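Long-range contact in aspartokinase (Arabidopsis thaliana, PDB 2CDQ), which phosphorylates L-aspartate with ATP, the first step of the pathway to lysine, threonine, methionine and isoleucine, and binds lysine and S-adenosylmethionine as allosteric effectors: residues I187-Y200 with D234-L246. Numbering follows the deposited sequence.
Sequences ILEATYPAVAKRLY and DLTATTIGKALGL
Ile-187, in the loop leading into helix 191-200, reaches tip to tip toward Leu-235 on helix 234-244, its CD1 lying 3.8 Å from Leu-235 CG and also meeting the hydroxyl end of Thr-239. That hydroxyl is held by its own helix, Thr-239 OG1 donating to Leu-235 O (2.7 Å) from above the carbonyl plane. Glu-189 follows in a type I turn and makes a long salt bridge from OE2 to Lys-242 NZ (3.6 Å). Thr-191 packs CG2 against the CG2 of Thr-239, while its OG1 is hydrogen-bonded to the backbone N of Ile-177, outside the two segments.

Tyr-192 stands where the backbones come closest, opposite Ala-243. Lys-242, with CG anti to its backbone N (chi1 178°), runs extended over one face of the phenol ring and bends at its last torsion. Its CD makes a CH-pi contact, and Lys-242 NZ lies 3.8 Å from the centroid of the Tyr-192 ring in a cation-pi interaction; the ammonium group meets ring face and Glu-189 carboxylate in directions roughly at right angles. Thr-239 O and Ala-243 CB lie at the ring's edge, and a water links Tyr-192 OH to Thr-239 OG1. Val-195 sets CG1 against Ala-243 CB and Leu-244 CD1, and Ala-196 turns its CB to the carbonyl oxygen of Ala-243. With Leu-199 and Tyr-200 they form the hole that receives Leu-244 as a knob, Leu-199 CD1 lying 4.0 Å from Leu-244 CD1.

The helix axes cross at -78°, 8.6 Å apart at closest approach, within the amino acid kinase domain. Helix 234-244 continues this packing into the domain's central sheet: Ile-240 rests on strand 59-63 and Ala-237 on strands 59-63 and 248-253, while helix 293-302 flanks Tyr-192, Leu-235 and Lys-242 through Pro-298 and Glu-301.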
loop_
_atom_site.group_PDB
_atom_site.type_symbol
_atom_site.label_atom_id
_atom_site.label_comp_id
_atom_site.label_asym_id
_atom_site.label_seq_id
_atom_site.Cartn_x
_atom_site.Cartn_y
_atom_site.Cartn_z
ATOM N N ILE A 187 18.753 10.608 19.104
ATOM C CA ILE A 187 19.071 10.685 20.534
ATOM C C ILE A 187 19.462 9.317 21.108
ATOM O O ILE A 187 18.692 8.357 21.016
ATOM C CB ILE A 187 17.907 11.291 21.356
ATOM C CG1 ILE A 187 17.704 12.765 20.977
ATOM C CG2 ILE A 187 18.170 11.134 22.857
ATOM C CD1 ILE A 187 16.670 13.511 21.810
ATOM N N LEU A 188 20.658 9.249 21.700
ATOM C CA LEU A 188 21.196 8.015 22.297
ATOM C C LEU A 188 20.854 7.878 23.786
ATOM O O LEU A 188 20.758 8.876 24.501
ATOM C CB LEU A 188 22.715 7.944 22.106
ATOM C CG LEU A 188 23.262 7.863 20.677
ATOM C CD1 LEU A 188 24.774 8.017 20.687
ATOM C CD2 LEU A 188 22.852 6.565 19.972
ATOM N N GLU A 189 20.696 6.637 24.248
ATOM C CA GLU A 189 20.226 6.357 25.615
ATOM C C GLU A 189 21.009 7.033 26.748
ATOM O O GLU A 189 20.454 7.273 27.824
ATOM C CB GLU A 189 20.117 4.844 25.862
ATOM C CG GLU A 189 18.681 4.293 25.809
ATOM C CD GLU A 189 17.857 4.627 27.060
ATOM O OE1 GLU A 189 18.439 4.673 28.176
ATOM O OE2 GLU A 189 16.622 4.835 26.926
ATOM N N ALA A 190 22.282 7.343 26.502
ATOM C CA ALA A 190 23.145 8.000 27.498
ATOM C C ALA A 190 22.734 9.446 27.811
ATOM O O ALA A 190 23.232 10.053 28.766
ATOM C CB ALA A 190 24.605 7.940 27.060
ATOM N N THR A 191 21.817 9.979 27.003
ATOM C CA THR A 191 21.337 11.353 27.129
ATOM C C THR A 191 20.559 11.579 28.428
ATOM O O THR A 191 20.779 12.583 29.108
ATOM C CB THR A 191 20.498 11.774 25.874
ATOM O OG1 THR A 191 21.366 11.918 24.741
ATOM C CG2 THR A 191 19.756 13.088 26.093
ATOM N N TYR A 192 19.671 10.648 28.779
ATOM C CA TYR A 192 18.812 10.815 29.962
ATOM C C TYR A 192 19.578 10.983 31.286
ATOM O O TYR A 192 19.314 11.936 32.027
ATOM C CB TYR A 192 17.756 9.702 30.064
ATOM C CG TYR A 192 16.894 9.577 28.831
ATOM C CD1 TYR A 192 17.040 8.493 27.969
ATOM C CD2 TYR A 192 15.948 10.552 28.513
ATOM C CE1 TYR A 192 16.259 8.372 26.825
ATOM C CE2 TYR A 192 15.162 10.446 27.366
ATOM C CZ TYR A 192 15.323 9.351 26.527
ATOM O OH TYR A 192 14.555 9.225 25.391
ATOM N N PRO A 193 20.522 10.063 31.593
ATOM C CA PRO A 193 21.323 10.241 32.815
ATOM C C PRO A 193 22.228 11.484 32.796
ATOM O O PRO A 193 22.381 12.142 33.835
ATOM C CB PRO A 193 22.168 8.959 32.877
ATOM C CG PRO A 193 21.447 7.978 31.997
ATOM C CD PRO A 193 20.887 8.816 30.895
ATOM N N ALA A 194 22.805 11.798 31.631
ATOM C CA ALA A 194 23.719 12.938 31.488
ATOM C C ALA A 194 23.017 14.274 31.704
ATOM O O ALA A 194 23.552 15.164 32.369
ATOM C CB ALA A 194 24.399 12.913 30.127
ATOM N N VAL A 195 21.816 14.398 31.144
ATOM C CA VAL A 195 21.042 15.637 31.205
ATOM C C VAL A 195 20.440 15.872 32.594
ATOM O O VAL A 195 20.497 16.992 33.115
ATOM C CB VAL A 195 19.962 15.683 30.089
ATOM C CG1 VAL A 195 18.881 16.725 30.386
ATOM C CG2 VAL A 195 20.620 15.962 28.746
ATOM N N ALA A 196 19.878 14.819 33.188
ATOM C CA ALA A 196 19.321 14.896 34.540
ATOM C C ALA A 196 20.380 15.337 35.552
ATOM O O ALA A 196 20.107 16.164 36.427
ATOM C CB ALA A 196 18.716 13.562 34.946
ATOM N N LYS A 197 21.590 14.797 35.398
ATOM C CA LYS A 197 22.722 15.095 36.279
ATOM C C LYS A 197 23.197 16.541 36.140
ATOM O O LYS A 197 23.463 17.212 37.142
ATOM C CB LYS A 197 23.877 14.129 35.993
ATOM C CG LYS A 197 24.806 13.856 37.168
ATOM C CD LYS A 197 26.073 14.699 37.101
ATOM C CE LYS A 197 27.273 13.938 37.651
ATOM N NZ LYS A 197 27.051 13.439 39.037
ATOM N N ARG A 198 23.294 17.014 34.897
ATOM C CA ARG A 198 23.769 18.368 34.614
ATOM C C ARG A 198 22.743 19.423 35.030
ATOM O O ARG A 198 23.105 20.460 35.595
ATOM C CB ARG A 198 24.108 18.516 33.127
ATOM C CG ARG A 198 25.428 19.231 32.839
ATOM C CD ARG A 198 25.348 20.736 33.061
ATOM N NE ARG A 198 26.419 21.420 32.342
ATOM C CZ ARG A 198 26.530 22.740 32.227
ATOM N NH1 ARG A 198 25.635 23.540 32.792
ATOM N NH2 ARG A 198 27.542 23.263 31.542
ATOM N N LEU A 199 21.469 19.150 34.755
ATOM C CA LEU A 199 20.395 20.082 35.093
ATOM C C LEU A 199 20.086 20.119 36.586
ATOM O O LEU A 199 19.613 21.136 37.089
ATOM C CB LEU A 199 19.122 19.799 34.278
ATOM C CG LEU A 199 19.071 20.265 32.815
ATOM C CD1 LEU A 199 17.751 19.868 32.167
ATOM C CD2 LEU A 199 19.289 21.769 32.686
ATOM N N TYR A 200 20.358 19.022 37.292
ATOM C CA TYR A 200 20.152 18.995 38.747
ATOM C C TYR A 200 21.288 19.595 39.574
ATOM O O TYR A 200 21.032 20.279 40.567
ATOM C CB TYR A 200 19.767 17.597 39.247
ATOM C CG TYR A 200 18.308 17.521 39.639
ATOM C CD1 TYR A 200 17.928 17.103 40.923
ATOM C CD2 TYR A 200 17.299 17.913 38.737
ATOM C CE1 TYR A 200 16.577 17.050 41.294
ATOM C CE2 TYR A 200 15.950 17.868 39.094
ATOM C CZ TYR A 200 15.596 17.437 40.371
ATOM O OH TYR A 200 14.264 17.393 40.721
ATOM N N ASP A 234 10.100 19.882 19.898
ATOM C CA ASP A 234 9.152 19.044 20.638
ATOM C C ASP A 234 9.894 17.870 21.288
ATOM O O ASP A 234 9.717 17.599 22.482
ATOM C CB ASP A 234 8.016 18.526 19.734
ATOM C CG ASP A 234 7.088 19.639 19.219
ATOM O OD1 ASP A 234 6.826 20.632 19.940
ATOM O OD2 ASP A 234 6.594 19.498 18.080
ATOM N N LEU A 235 10.741 17.199 20.503
ATOM C CA LEU A 235 11.552 16.083 20.992
ATOM C C LEU A 235 12.426 16.474 22.189
ATOM O O LEU A 235 12.510 15.730 23.172
ATOM C CB LEU A 235 12.421 15.507 19.869
ATOM C CG LEU A 235 13.280 14.276 20.196
ATOM C CD1 LEU A 235 12.437 13.129 20.738
ATOM C CD2 LEU A 235 14.079 13.830 18.972
ATOM N N THR A 236 13.063 17.639 22.095
ATOM C CA THR A 236 13.868 18.179 23.184
ATOM C C THR A 236 13.047 18.282 24.456
ATOM O O THR A 236 13.521 17.905 25.531
ATOM C CB THR A 236 14.433 19.555 22.822
ATOM O OG1 THR A 236 15.269 19.415 21.676
ATOM C CG2 THR A 236 15.264 20.121 23.949
ATOM N N ALA A 237 11.816 18.776 24.323
ATOM C CA ALA A 237 10.930 18.938 25.470
ATOM C C ALA A 237 10.583 17.599 26.124
ATOM O O ALA A 237 10.670 17.470 27.341
ATOM C CB ALA A 237 9.673 19.689 25.076
ATOM N N THR A 238 10.208 16.607 25.316
ATOM C CA THR A 238 9.837 15.282 25.830
ATOM C C THR A 238 11.036 14.520 26.397
ATOM O O THR A 238 10.912 13.825 27.406
ATOM C CB THR A 238 9.159 14.417 24.763
ATOM O OG1 THR A 238 10.015 14.320 23.621
ATOM C CG2 THR A 238 7.823 15.015 24.353
ATOM N N THR A 239 12.188 14.656 25.739
ATOM C CA THR A 239 13.437 14.083 26.226
ATOM C C THR A 239 13.729 14.575 27.645
ATOM O O THR A 239 13.856 13.771 28.567
ATOM C CB THR A 239 14.608 14.405 25.276
ATOM O OG1 THR A 239 14.306 13.895 23.971
ATOM C CG2 THR A 239 15.913 13.785 25.769
ATOM N N ILE A 240 13.804 15.895 27.816
ATOM C CA ILE A 240 13.978 16.508 29.136
ATOM C C ILE A 240 12.935 15.995 30.141
ATOM O O ILE A 240 13.263 15.716 31.299
ATOM C CB ILE A 240 13.952 18.053 29.049
ATOM C CG1 ILE A 240 15.199 18.554 28.319
ATOM C CG2 ILE A 240 13.877 18.680 30.435
ATOM C CD1 ILE A 240 15.058 19.956 27.782
ATOM N N GLY A 241 11.694 15.853 29.683
ATOM C CA GLY A 241 10.612 15.299 30.497
ATOM C C GLY A 241 10.940 13.934 31.076
ATOM O O GLY A 241 10.864 13.746 32.296
ATOM N N LYS A 242 11.311 12.991 30.203
ATOM C CA LYS A 242 11.692 11.630 30.606
ATOM C C LYS A 242 12.928 11.627 31.509
ATOM O O LYS A 242 12.977 10.902 32.507
ATOM C CB LYS A 242 11.921 10.737 29.377
ATOM C CG LYS A 242 12.362 9.302 29.701
ATOM C CD LYS A 242 12.385 8.411 28.458
ATOM C CE LYS A 242 12.584 6.929 28.809
ATOM N NZ LYS A 242 14.016 6.503 28.810
ATOM N N ALA A 243 13.912 12.450 31.157
ATOM C CA ALA A 243 15.170 12.527 31.894
ATOM C C ALA A 243 14.977 13.018 33.328
ATOM O O ALA A 243 15.707 12.607 34.236
ATOM C CB ALA A 243 16.165 13.412 31.154
ATOM N N LEU A 244 13.989 13.888 33.526
ATOM C CA LEU A 244 13.731 14.481 34.839
ATOM C C LEU A 244 12.462 13.934 35.507
ATOM O O LEU A 244 12.087 14.385 36.592
ATOM C CB LEU A 244 13.676 16.014 34.731
ATOM C CG LEU A 244 14.992 16.801 34.708
ATOM C CD1 LEU A 244 15.768 16.593 33.408
ATOM C CD2 LEU A 244 14.732 18.287 34.939
ATOM N N GLY A 245 11.813 12.969 34.852
ATOM C CA GLY A 245 10.605 12.323 35.374
ATOM C C GLY A 245 9.510 13.278 35.823
ATOM O O GLY A 245 8.901 13.083 36.878
ATOM N N LEU A 246 9.253 14.305 35.015
ATOM C CA LEU A 246 8.298 15.355 35.373
ATOM C C LEU A 246 6.840 14.894 35.248
ATOM O O LEU A 246 6.565 13.832 34.681
ATOM C CB LEU A 246 8.560 16.606 34.535
ATOM C CG LEU A 246 10.011 17.103 34.526
ATOM C CD1 LEU A 246 10.217 18.180 33.480
ATOM C CD2 LEU A 246 10.423 17.614 35.893
HETATM O O HOH W 1 14.729 11.069 23.195
#